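PDB 3VUP: beta-1,4-mannanase from Aplysia kurodai, which probably hydrolyses internal beta-1,4-mannosidic bonds of mannan in the digestive fluid of the sea hare. Local coordinates for residues 160-171 and 189-200; 226-234 and 273-284. All coordinates share one frame; numbering follows the deposited sequence.

Overall arrangement
The chain folds into a TIM barrel. Contact 1 folds the connection between strand 157-161 and helix 197-214 on itself. Contact 2 joins two different loops, those that follow strands 220-224 and 259-262. The contacts come one after the other along the chain, with centres about 19 Å apart. They touch through Glu164 and Ser229: Glu164 OE2 lies 2.7 Å from Ser229 OG, probably hydrogen-bonded. Tyr197 OH also packs 4.0 Å from Ser229 CB. The side chain of Glu162 in contact 1 is about 3 Å from a bound TRS molecule. TRS probably comes from the crystallisation liquor but may mark the active-site pocket, at what is probably the catalytic end of the barrel.

Contact 1. Residues 160-171 and 189-200; sequences MNEPEGMMIPDK and GWAGNKYLYQDI. With SO4 (sulfate ion), chain G.
Met167 reaches across to Tyr197, and its CE methyl sits over the centre of the ring, 3.6 Å from the centroid. Bends at chi2 (-49°) and chi3 (-65°) fold the chain back and bring this methyl over the ring. Met167 SD lies above the same face at a greater distance, a Met-aromatic contact. The methyl also meets Ile200 CG2 at 3.6 Å, so it is held between the Tyr197 ring and Ile200, both on the first turn of helix 197-214. Tyr197 OH is hydrogen-bonded to Tyr240 OH. With an alanine here in place of Tyr197, the Met167 methyl is likely to lose the ring face it rests on, and Tyr240 one phenol partner.

Met166 runs alongside Lys194 and Tyr195, all pointing the same way. Its CB packs 3.8 Å from Tyr195 CD2. Tyr195 OH is hydrogen-bonded to Asp124 OD1. Trp190 covers Gly165, whose CA stands 3.3 Å from the centroid of the six-membered ring in a CH-pi contact. Glu162 crosses the indole at about a right angle, with OE1 3.5 Å from Trp190 CZ2. Trp190 NE1 is hydrogen-bonded to Ala114 O.

The backbones are pinned as well. Met166 O accepts from both Lys194 N and Tyr195 N, and Ile168 N gives a nearly straight bond (174°) to Tyr195 O at 2.9 Å. A water joins Ile168 O to Tyr195 O.

Glu162 OE2 is hydrogen-bonded to His262 ND1 and to the TRS nitrogen. Asn-Glu at the end of the fourth strand of a TIM barrel, with Glu293 nearby on the seventh, is consistent with the acid/base site of clan GH-A glycosidases.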
loop_
_atom_site.group_PDB
_atom_site.type_symbol
_atom_site.label_atom_id
_atom_site.label_comp_id
_atom_site.label_asym_id
_atom_site.label_seq_id
_atom_site.Cartn_x
_atom_site.Cartn_y
_atom_site.Cartn_z
ATOM N N MET A 160 -3.078 4.303 -0.652
ATOM C CA MET A 160 -3.527 4.254 -2.029
ATOM C C MET A 160 -2.633 3.424 -2.908
ATOM O O MET A 160 -1.402 3.587 -2.936
ATOM C CB MET A 160 -3.624 5.660 -2.617
ATOM C CG MET A 160 -4.167 5.699 -4.050
ATOM S SD MET A 160 -4.492 7.363 -4.655
ATOM C CE MET A 160 -6.274 7.334 -4.732
ATOM N N ASN A 161 -3.274 2.549 -3.666
ATOM C CA ASN A 161 -2.592 1.836 -4.717
ATOM C C ASN A 161 -2.424 2.675 -5.976
ATOM O O ASN A 161 -3.410 3.083 -6.595
ATOM C CB ASN A 161 -3.361 0.583 -5.091
ATOM C CG ASN A 161 -2.602 -0.239 -6.082
ATOM O OD1 ASN A 161 -1.552 -0.782 -5.750
ATOM N ND2 ASN A 161 -3.075 -0.290 -7.322
ATOM N N GLU A 162 -1.168 2.921 -6.335
ATOM C CA GLU A 162 -0.786 3.503 -7.625
ATOM C C GLU A 162 -1.536 4.789 -8.002
ATOM O O GLU A 162 -2.249 4.825 -9.008
ATOM C CB GLU A 162 -0.909 2.445 -8.727
ATOM C CG GLU A 162 -0.057 1.220 -8.386
ATOM C CD GLU A 162 0.087 0.200 -9.503
ATOM O OE1 GLU A 162 -0.659 0.267 -10.508
ATOM O OE2 GLU A 162 0.963 -0.695 -9.359
ATOM N N PRO A 163 -1.343 5.866 -7.218
ATOM C CA PRO A 163 -1.936 7.164 -7.582
ATOM C C PRO A 163 -1.610 7.539 -9.031
ATOM O O PRO A 163 -2.399 8.212 -9.698
ATOM C CB PRO A 163 -1.248 8.143 -6.624
ATOM C CG PRO A 163 -0.770 7.304 -5.478
ATOM C CD PRO A 163 -0.456 5.962 -6.044
ATOM N N GLU A 164 -0.453 7.093 -9.508
ATOM C CA GLU A 164 0.040 7.474 -10.824
ATOM C C GLU A 164 -0.830 6.997 -11.977
ATOM O O GLU A 164 -0.704 7.505 -13.087
ATOM C CB GLU A 164 1.483 7.013 -11.004
ATOM C CG GLU A 164 2.413 7.540 -9.922
ATOM C CD GLU A 164 2.469 6.676 -8.661
ATOM O OE1 GLU A 164 1.887 5.566 -8.635
ATOM O OE2 GLU A 164 3.130 7.130 -7.695
ATOM N N GLY A 165 -1.722 6.045 -11.732
ATOM C CA GLY A 165 -2.643 5.624 -12.772
ATOM C C GLY A 165 -3.487 6.753 -13.331
ATOM O O GLY A 165 -3.867 6.728 -14.500
ATOM N N MET A 166 -3.779 7.747 -12.500
ATOM C CA MET A 166 -4.608 8.865 -12.934
ATOM C C MET A 166 -3.971 10.240 -12.742
ATOM O O MET A 166 -4.652 11.256 -12.841
ATOM C CB MET A 166 -5.982 8.800 -12.265
ATOM C CG MET A 166 -6.825 7.616 -12.750
ATOM S SD MET A 166 -8.548 7.610 -12.213
ATOM C CE MET A 166 -8.354 7.122 -10.512
ATOM N N MET A 167 -2.664 10.286 -12.510
ATOM C CA MET A 167 -1.978 11.572 -12.436
ATOM C C MET A 167 -1.664 12.093 -13.832
ATOM O O MET A 167 -1.304 11.318 -14.722
ATOM C CB MET A 167 -0.683 11.459 -11.634
ATOM C CG MET A 167 -0.853 10.999 -10.195
ATOM S SD MET A 167 -2.109 11.859 -9.221
ATOM C CE MET A 167 -1.434 13.522 -9.159
ATOM N N ILE A 168 -1.789 13.403 -14.019
ATOM C CA ILE A 168 -1.436 14.022 -15.289
ATOM C C ILE A 168 0.083 14.112 -15.394
ATOM O O ILE A 168 0.721 14.781 -14.581
ATOM C CB ILE A 168 -2.037 15.433 -15.403
ATOM C CG1 ILE A 168 -3.562 15.366 -15.295
ATOM C CG2 ILE A 168 -1.599 16.080 -16.712
ATOM C CD1 ILE A 168 -4.224 16.707 -15.037
ATOM N N PRO A 169 0.678 13.427 -16.382
ATOM C CA PRO A 169 2.130 13.472 -16.566
ATOM C C PRO A 169 2.523 14.676 -17.416
ATOM O O PRO A 169 1.671 15.273 -18.077
ATOM C CB PRO A 169 2.397 12.187 -17.337
ATOM C CG PRO A 169 1.197 12.075 -18.237
ATOM C CD PRO A 169 0.031 12.588 -17.411
ATOM N N ASP A 170 3.804 15.017 -17.408
ATOM C CA ASP A 170 4.336 16.096 -18.237
ATOM C C ASP A 170 3.648 17.436 -17.984
ATOM O O ASP A 170 3.384 18.195 -18.916
ATOM C CB ASP A 170 4.282 15.733 -19.727
ATOM C CG ASP A 170 5.192 16.606 -20.564
ATOM O OD1 ASP A 170 4.966 16.698 -21.790
ATOM O OD2 ASP A 170 6.127 17.207 -19.985
ATOM N N LYS A 171 3.378 17.728 -16.718
ATOM C CA LYS A 171 2.746 18.982 -16.350
ATOM C C LYS A 171 3.741 19.833 -15.581
ATOM O O LYS A 171 4.210 19.449 -14.507
ATOM C CB LYS A 171 1.496 18.743 -15.500
ATOM C CG LYS A 171 0.602 19.978 -15.365
ATOM C CD LYS A 171 -0.081 20.305 -16.692
ATOM C CE LYS A 171 -1.140 21.386 -16.546
ATOM N NZ LYS A 171 -0.551 22.671 -16.094
ATOM N N GLY A 189 -0.502 7.919 -15.787
ATOM C CA GLY A 189 -1.729 8.437 -16.359
ATOM C C GLY A 189 -2.478 7.471 -17.260
ATOM O O GLY A 189 -3.425 7.866 -17.943
ATOM N N TRP A 190 -2.097 6.198 -17.232
ATOM C CA TRP A 190 -2.662 5.220 -18.158
ATOM C C TRP A 190 -4.166 5.077 -18.057
ATOM O O TRP A 190 -4.824 4.796 -19.056
ATOM C CB TRP A 190 -2.020 3.846 -17.979
ATOM C CG TRP A 190 -2.281 3.204 -16.635
ATOM C CD1 TRP A 190 -3.335 2.398 -16.304
ATOM C CD2 TRP A 190 -1.468 3.307 -15.453
ATOM N NE1 TRP A 190 -3.231 1.997 -14.991
ATOM C CE2 TRP A 190 -2.097 2.539 -14.446
ATOM C CE3 TRP A 190 -0.274 3.968 -15.150
ATOM C CZ2 TRP A 190 -1.572 2.413 -13.160
ATOM C CZ3 TRP A 190 0.241 3.847 -13.867
ATOM C CH2 TRP A 190 -0.410 3.079 -12.890
ATOM N N ALA A 191 -4.704 5.251 -16.853
ATOM C CA ALA A 191 -6.139 5.095 -16.645
ATOM C C ALA A 191 -6.894 6.382 -16.987
ATOM O O ALA A 191 -8.126 6.399 -17.009
ATOM C CB ALA A 191 -6.422 4.647 -15.209
ATOM N N GLY A 192 -6.144 7.446 -17.266
ATOM C CA GLY A 192 -6.710 8.738 -17.605
ATOM C C GLY A 192 -5.961 9.850 -16.895
ATOM O O GLY A 192 -5.819 9.832 -15.674
ATOM N N ASN A 193 -5.464 10.814 -17.665
ATOM C CA ASN A 193 -4.758 11.961 -17.107
ATOM C C ASN A 193 -5.780 12.822 -16.390
ATOM O O ASN A 193 -6.460 13.613 -17.029
ATOM C CB ASN A 193 -4.111 12.788 -18.222
ATOM C CG ASN A 193 -2.995 12.050 -18.945
ATOM O OD1 ASN A 193 -2.570 10.969 -18.532
ATOM N ND2 ASN A 193 -2.501 12.646 -20.026
ATOM N N LYS A 194 -5.893 12.679 -15.074
ATOM C CA LYS A 194 -7.014 13.245 -14.332
ATOM C C LYS A 194 -6.614 14.233 -13.230
ATOM O O LYS A 194 -7.262 15.274 -13.081
ATOM C CB LYS A 194 -7.835 12.097 -13.738
ATOM C CG LYS A 194 -9.315 12.335 -13.551
ATOM C CD LYS A 194 -9.970 11.011 -13.182
ATOM C CE LYS A 194 -11.478 11.097 -13.110
ATOM N NZ LYS A 194 -12.013 9.777 -12.693
ATOM N N TYR A 195 -5.574 13.908 -12.454
ATOM C CA TYR A 195 -5.278 14.659 -11.228
ATOM C C TYR A 195 -3.960 15.426 -11.230
ATOM O O TYR A 195 -2.981 15.025 -11.870
ATOM C CB TYR A 195 -5.319 13.737 -10.006
ATOM C CG TYR A 195 -6.665 13.075 -9.862
ATOM C CD1 TYR A 195 -7.793 13.830 -9.589
ATOM C CD2 TYR A 195 -6.818 11.704 -10.033
ATOM C CE1 TYR A 195 -9.029 13.240 -9.487
ATOM C CE2 TYR A 195 -8.054 11.107 -9.932
ATOM C CZ TYR A 195 -9.156 11.877 -9.661
ATOM O OH TYR A 195 -10.389 11.273 -9.564
ATOM N N LEU A 196 -3.970 16.538 -10.495
ATOM C CA LEU A 196 -2.772 17.317 -10.200
ATOM C C LEU A 196 -2.221 16.942 -8.825
ATOM O O LEU A 196 -2.965 16.505 -7.926
ATOM C CB LEU A 196 -3.067 18.819 -10.267
ATOM C CG LEU A 196 -3.467 19.384 -11.634
ATOM C CD1 LEU A 196 -3.650 20.898 -11.573
ATOM C CD2 LEU A 196 -2.439 19.001 -12.687
ATOM N N TYR A 197 -0.912 17.112 -8.660
ATOM C CA TYR A 197 -0.253 16.626 -7.451
ATOM C C TYR A 197 -0.642 17.367 -6.186
ATOM O O TYR A 197 -0.645 16.762 -5.125
ATOM C CB TYR A 197 1.275 16.518 -7.593
ATOM C CG TYR A 197 1.694 15.088 -7.854
ATOM C CD1 TYR A 197 1.777 14.163 -6.823
ATOM C CD2 TYR A 197 1.951 14.651 -9.134
ATOM C CE1 TYR A 197 2.127 12.834 -7.067
ATOM C CE2 TYR A 197 2.303 13.336 -9.392
ATOM C CZ TYR A 197 2.395 12.430 -8.356
ATOM O OH TYR A 197 2.739 11.129 -8.635
ATOM N N GLN A 198 -0.976 18.650 -6.262
ATOM C CA GLN A 198 -1.352 19.307 -5.014
ATOM C C GLN A 198 -2.581 18.620 -4.399
ATOM O O GLN A 198 -2.638 18.408 -3.182
ATOM C CB GLN A 198 -1.587 20.807 -5.198
ATOM C CG GLN A 198 -1.799 21.544 -3.880
ATOM C CD GLN A 198 -1.953 23.042 -4.060
ATOM O OE1 GLN A 198 -1.773 23.566 -5.157
ATOM N NE2 GLN A 198 -2.298 23.737 -2.981
ATOM N N ASP A 199 -3.547 18.245 -5.237
ATOM C CA ASP A 199 -4.740 17.567 -4.750
ATOM C C ASP A 199 -4.421 16.189 -4.179
ATOM O O ASP A 199 -4.894 15.849 -3.091
ATOM C CB ASP A 199 -5.794 17.419 -5.850
ATOM C CG ASP A 199 -6.455 18.727 -6.222
ATOM O OD1 ASP A 199 -6.622 19.609 -5.359
ATOM O OD2 ASP A 199 -6.835 18.859 -7.398
ATOM N N ILE A 200 -3.640 15.380 -4.894
ATOM C CA ILE A 200 -3.350 14.035 -4.400
ATOM C C ILE A 200 -2.476 14.082 -3.149
ATOM O O ILE A 200 -2.655 13.276 -2.235
ATOM C CB ILE A 200 -2.738 13.091 -5.482
ATOM C CG1 ILE A 200 -3.100 11.635 -5.183
ATOM C CG2 ILE A 200 -1.222 13.240 -5.581
ATOM C CD1 ILE A 200 -4.566 11.299 -5.376
HETATM S S SO4 G . 2.107 22.571 -19.091
HETATM O O1 SO4 G . 1.804 23.315 -17.867
HETATM O O2 SO4 G . 2.985 21.469 -18.740
HETATM O O3 SO4 G . 0.856 22.081 -19.666
HETATM O O4 SO4 G . 2.763 23.451 -20.046
HETATM O O HOH W 1 -0.172 15.765 -12.134
#

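Contact 2. Residues 226-234 and 273-284; sequences NPKSNTDHF and VAPFTHQASDYG
Phe234 fills the middle of the contact. Val273 CG1 lies over one face of its ring, 3.8 Å from Phe234 CG. The ring edge points at the face of His278, with Phe234 CE1 3.5 Å from His278 NE2. This is an edge-to-face pair with planes at 82°. Tyr283 meets Phe234 obliquely, completing an aromatic cluster.

Beside the cluster, the two proline rings of Pro227 and Pro275 reach toward each other, Pro227 CG lying 3.7 Å from Pro275 CD. Pro227 CB also packs on Tyr283 CE1. Thr231 OG1 gives its proton to Tyr283 O at 2.8 Å. With OG1 anti to the backbone N (chi1 -180°), the same oxygen accepts from His233 N in an ST turn.

A second layer sets these groups. His278 ND1 donates in the ring plane to Ala274 O, which helps hold the imidazole with a face toward Phe234. Tyr283 OH donates to Val273 O at 2.7 Å. Phe261, on strand 259-262, meets Tyr283 edge-to-face. One water bridges Asp232 N and Tyr283 O.

The chemistry is mostly apolar, with one direct hydrogen bond across. This implies that aromatic and proline packing joins the two loops, while the Thr231 hydroxyl ties its loop to the backbone of the other.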
loop_
_atom_site.group_PDB
_atom_site.type_symbol
_atom_site.label_atom_id
_atom_site.label_comp_id
_atom_site.label_asym_id
_atom_site.label_seq_id
_atom_site.Cartn_x
_atom_site.Cartn_y
_atom_site.Cartn_z
ATOM N N ASN A 226 5.659 2.576 -9.803
ATOM C CA ASN A 226 7.008 2.520 -10.336
ATOM C C ASN A 226 7.763 3.575 -9.525
ATOM O O ASN A 226 7.222 4.655 -9.282
ATOM C CB ASN A 226 6.948 2.899 -11.827
ATOM C CG ASN A 226 8.280 2.759 -12.545
ATOM O OD1 ASN A 226 9.303 3.274 -12.089
ATOM N ND2 ASN A 226 8.267 2.067 -13.689
ATOM N N PRO A 227 9.004 3.284 -9.097
ATOM C CA PRO A 227 9.718 4.293 -8.309
ATOM C C PRO A 227 10.029 5.597 -9.055
ATOM O O PRO A 227 10.500 6.530 -8.414
ATOM C CB PRO A 227 11.018 3.578 -7.919
ATOM C CG PRO A 227 11.180 2.514 -8.947
ATOM C CD PRO A 227 9.789 2.049 -9.251
ATOM N N LYS A 228 9.752 5.674 -10.355
ATOM C CA LYS A 228 9.901 6.929 -11.086
ATOM C C LYS A 228 9.193 8.123 -10.444
ATOM O O LYS A 228 9.625 9.248 -10.661
ATOM C CB LYS A 228 9.464 6.768 -12.541
ATOM C CG LYS A 228 10.467 6.006 -13.385
ATOM C CD LYS A 228 9.954 5.723 -14.780
ATOM C CE LYS A 228 10.982 4.923 -15.575
ATOM N NZ LYS A 228 10.548 4.709 -16.986
ATOM N N SER A 229 8.112 7.907 -9.690
ATOM C CA SER A 229 7.440 9.014 -9.005
ATOM C C SER A 229 7.947 9.274 -7.585
ATOM O O SER A 229 7.436 10.169 -6.921
ATOM C CB SER A 229 5.946 8.745 -8.933
ATOM O OG SER A 229 5.764 7.532 -8.232
ATOM N N ASN A 230 8.956 8.523 -7.149
ATOM C CA ASN A 230 9.277 8.385 -5.728
ATOM C C ASN A 230 10.794 8.461 -5.474
ATOM O O ASN A 230 11.258 8.024 -4.433
ATOM C CB ASN A 230 8.712 7.017 -5.277
ATOM C CG ASN A 230 8.420 6.870 -3.767
ATOM O OD1 ASN A 230 7.868 5.844 -3.386
ATOM N ND2 ASN A 230 8.747 7.855 -2.944
ATOM N N THR A 231 11.557 9.022 -6.411
ATOM C CA THR A 231 12.988 9.206 -6.212
ATOM C C THR A 231 13.430 10.477 -6.911
ATOM O O THR A 231 12.896 10.823 -7.970
ATOM C CB THR A 231 13.810 7.992 -6.723
ATOM O OG1 THR A 231 15.200 8.215 -6.497
ATOM C CG2 THR A 231 13.595 7.734 -8.205
ATOM N N ASP A 232 14.401 11.165 -6.313
ATOM C CA ASP A 232 15.052 12.305 -6.953
ATOM C C ASP A 232 16.274 11.887 -7.765
ATOM O O ASP A 232 16.893 12.722 -8.412
ATOM C CB ASP A 232 15.432 13.352 -5.918
ATOM C CG ASP A 232 14.220 14.063 -5.353
ATOM O OD1 ASP A 232 13.377 14.539 -6.149
ATOM O OD2 ASP A 232 14.088 14.123 -4.109
ATOM N N HIS A 233 16.615 10.600 -7.726
ATOM C CA HIS A 233 17.674 10.064 -8.573
ATOM C C HIS A 233 17.089 9.641 -9.917
ATOM O O HIS A 233 15.888 9.802 -10.146
ATOM C CB HIS A 233 18.406 8.930 -7.845
ATOM C CG HIS A 233 19.217 9.421 -6.688
ATOM N ND1 HIS A 233 20.589 9.309 -6.631
ATOM C CD2 HIS A 233 18.849 10.101 -5.576
ATOM C CE1 HIS A 233 21.026 9.862 -5.513
ATOM N NE2 HIS A 233 19.990 10.350 -4.856
ATOM N N PHE A 234 17.932 9.146 -10.817
ATOM C CA PHE A 234 17.455 8.619 -12.101
ATOM C C PHE A 234 16.734 9.667 -12.952
ATOM O O PHE A 234 15.890 9.321 -13.778
ATOM C CB PHE A 234 16.550 7.391 -11.911
ATOM C CG PHE A 234 17.227 6.239 -11.230
ATOM C CD1 PHE A 234 18.022 5.367 -11.949
ATOM C CD2 PHE A 234 17.055 6.018 -9.873
ATOM C CE1 PHE A 234 18.641 4.300 -11.327
ATOM C CE2 PHE A 234 17.678 4.958 -9.245
ATOM C CZ PHE A 234 18.466 4.098 -9.971
ATOM N N VAL A 273 14.918 2.272 -14.268
ATOM C CA VAL A 273 14.826 2.662 -12.869
ATOM C C VAL A 273 14.392 1.456 -12.015
ATOM O O VAL A 273 14.176 1.575 -10.812
ATOM C CB VAL A 273 13.857 3.872 -12.737
ATOM C CG1 VAL A 273 13.868 4.479 -11.342
ATOM C CG2 VAL A 273 14.254 4.940 -13.743
ATOM N N ALA A 274 14.314 0.279 -12.632
ATOM C CA ALA A 274 13.670 -0.864 -11.985
ATOM C C ALA A 274 14.350 -1.311 -10.694
ATOM O O ALA A 274 15.559 -1.515 -10.662
ATOM C CB ALA A 274 13.583 -2.036 -12.945
ATOM N N PRO A 275 13.562 -1.512 -9.633
ATOM C CA PRO A 275 14.145 -2.048 -8.401
ATOM C C PRO A 275 14.866 -3.383 -8.610
ATOM O O PRO A 275 15.851 -3.641 -7.925
ATOM C CB PRO A 275 12.929 -2.183 -7.484
ATOM C CG PRO A 275 12.067 -1.008 -7.895
ATOM C CD PRO A 275 12.209 -0.977 -9.409
ATOM N N PHE A 276 14.413 -4.184 -9.573
ATOM C CA PHE A 276 14.991 -5.501 -9.835
ATOM C C PHE A 276 16.312 -5.488 -10.590
ATOM O O PHE A 276 16.898 -6.538 -10.814
ATOM C CB PHE A 276 13.952 -6.411 -10.494
ATOM C CG PHE A 276 12.967 -6.947 -9.519
ATOM C CD1 PHE A 276 13.313 -8.021 -8.711
ATOM C CD2 PHE A 276 11.727 -6.364 -9.351
ATOM C CE1 PHE A 276 12.438 -8.517 -7.764
ATOM C CE2 PHE A 276 10.838 -6.860 -8.416
ATOM C CZ PHE A 276 11.194 -7.931 -7.623
ATOM N N THR A 277 16.793 -4.302 -10.957
ATOM C CA THR A 277 18.135 -4.163 -11.521
ATOM C C THR A 277 18.959 -3.136 -10.748
ATOM O O THR A 277 20.038 -2.737 -11.182
ATOM C CB THR A 277 18.099 -3.778 -13.003
ATOM O OG1 THR A 277 17.341 -2.573 -13.147
ATOM C CG2 THR A 277 17.479 -4.894 -13.841
ATOM N N HIS A 278 18.448 -2.734 -9.589
ATOM C CA HIS A 278 19.108 -1.767 -8.728
ATOM C C HIS A 278 19.103 -2.232 -7.278
ATOM O O HIS A 278 18.730 -3.371 -6.972
ATOM C CB HIS A 278 18.466 -0.391 -8.917
ATOM C CG HIS A 278 18.693 0.151 -10.289
ATOM N ND1 HIS A 278 17.848 -0.112 -11.345
ATOM C CD2 HIS A 278 19.732 0.855 -10.802
ATOM C CE1 HIS A 278 18.337 0.442 -12.441
ATOM N NE2 HIS A 278 19.478 1.036 -12.137
ATOM N N GLN A 279 19.571 -1.373 -6.390
ATOM C CA GLN A 279 19.528 -1.693 -4.979
ATOM C C GLN A 279 18.887 -0.527 -4.242
ATOM O O GLN A 279 18.795 0.585 -4.779
ATOM C CB GLN A 279 20.908 -2.047 -4.435
ATOM C CG GLN A 279 21.921 -0.927 -4.534
ATOM C CD GLN A 279 23.314 -1.345 -4.045
ATOM O OE1 GLN A 279 23.455 -2.032 -3.029
ATOM N NE2 GLN A 279 24.343 -0.924 -4.767
ATOM N N ALA A 280 18.403 -0.789 -3.035
ATOM C CA ALA A 280 17.640 0.209 -2.298
ATOM C C ALA A 280 18.382 1.542 -2.188
ATOM O O ALA A 280 17.776 2.607 -2.350
ATOM C CB ALA A 280 17.259 -0.313 -0.921
ATOM N N SER A 281 19.684 1.494 -1.936
ATOM C CA SER A 281 20.431 2.723 -1.741
ATOM C C SER A 281 20.511 3.593 -2.998
ATOM O O SER A 281 20.770 4.790 -2.889
ATOM C CB SER A 281 21.830 2.415 -1.217
ATOM O OG SER A 281 22.508 1.566 -2.117
ATOM N N ASP A 282 20.278 3.016 -4.176
ATOM C CA ASP A 282 20.322 3.794 -5.414
ATOM C C ASP A 282 19.254 4.881 -5.477
ATOM O O ASP A 282 19.367 5.813 -6.274
ATOM C CB ASP A 282 20.145 2.892 -6.636
ATOM C CG ASP A 282 21.305 1.951 -6.853
ATOM O OD1 ASP A 282 22.441 2.295 -6.478
ATOM O OD2 ASP A 282 21.079 0.866 -7.429
ATOM N N TYR A 283 18.213 4.762 -4.655
ATOM C CA TYR A 283 17.078 5.677 -4.742
ATOM C C TYR A 283 17.240 6.945 -3.916
ATOM O O TYR A 283 16.444 7.868 -4.052
ATOM C CB TYR A 283 15.768 4.929 -4.428
ATOM C CG TYR A 283 15.543 3.851 -5.463
ATOM C CD1 TYR A 283 14.960 4.159 -6.687
ATOM C CD2 TYR A 283 16.001 2.555 -5.263
ATOM C CE1 TYR A 283 14.804 3.199 -7.667
ATOM C CE2 TYR A 283 15.848 1.591 -6.233
ATOM C CZ TYR A 283 15.256 1.914 -7.435
ATOM O OH TYR A 283 15.121 0.934 -8.391
ATOM N N GLY A 284 18.258 6.987 -3.062
ATOM C CA GLY A 284 18.561 8.189 -2.304
ATOM C C GLY A 284 17.517 8.552 -1.263
ATOM O O GLY A 284 17.339 9.720 -0.929
HETATM O O HOH W 2 15.641 10.537 -3.868
HETATM O O HOH W 3 19.097 11.481 -2.119
#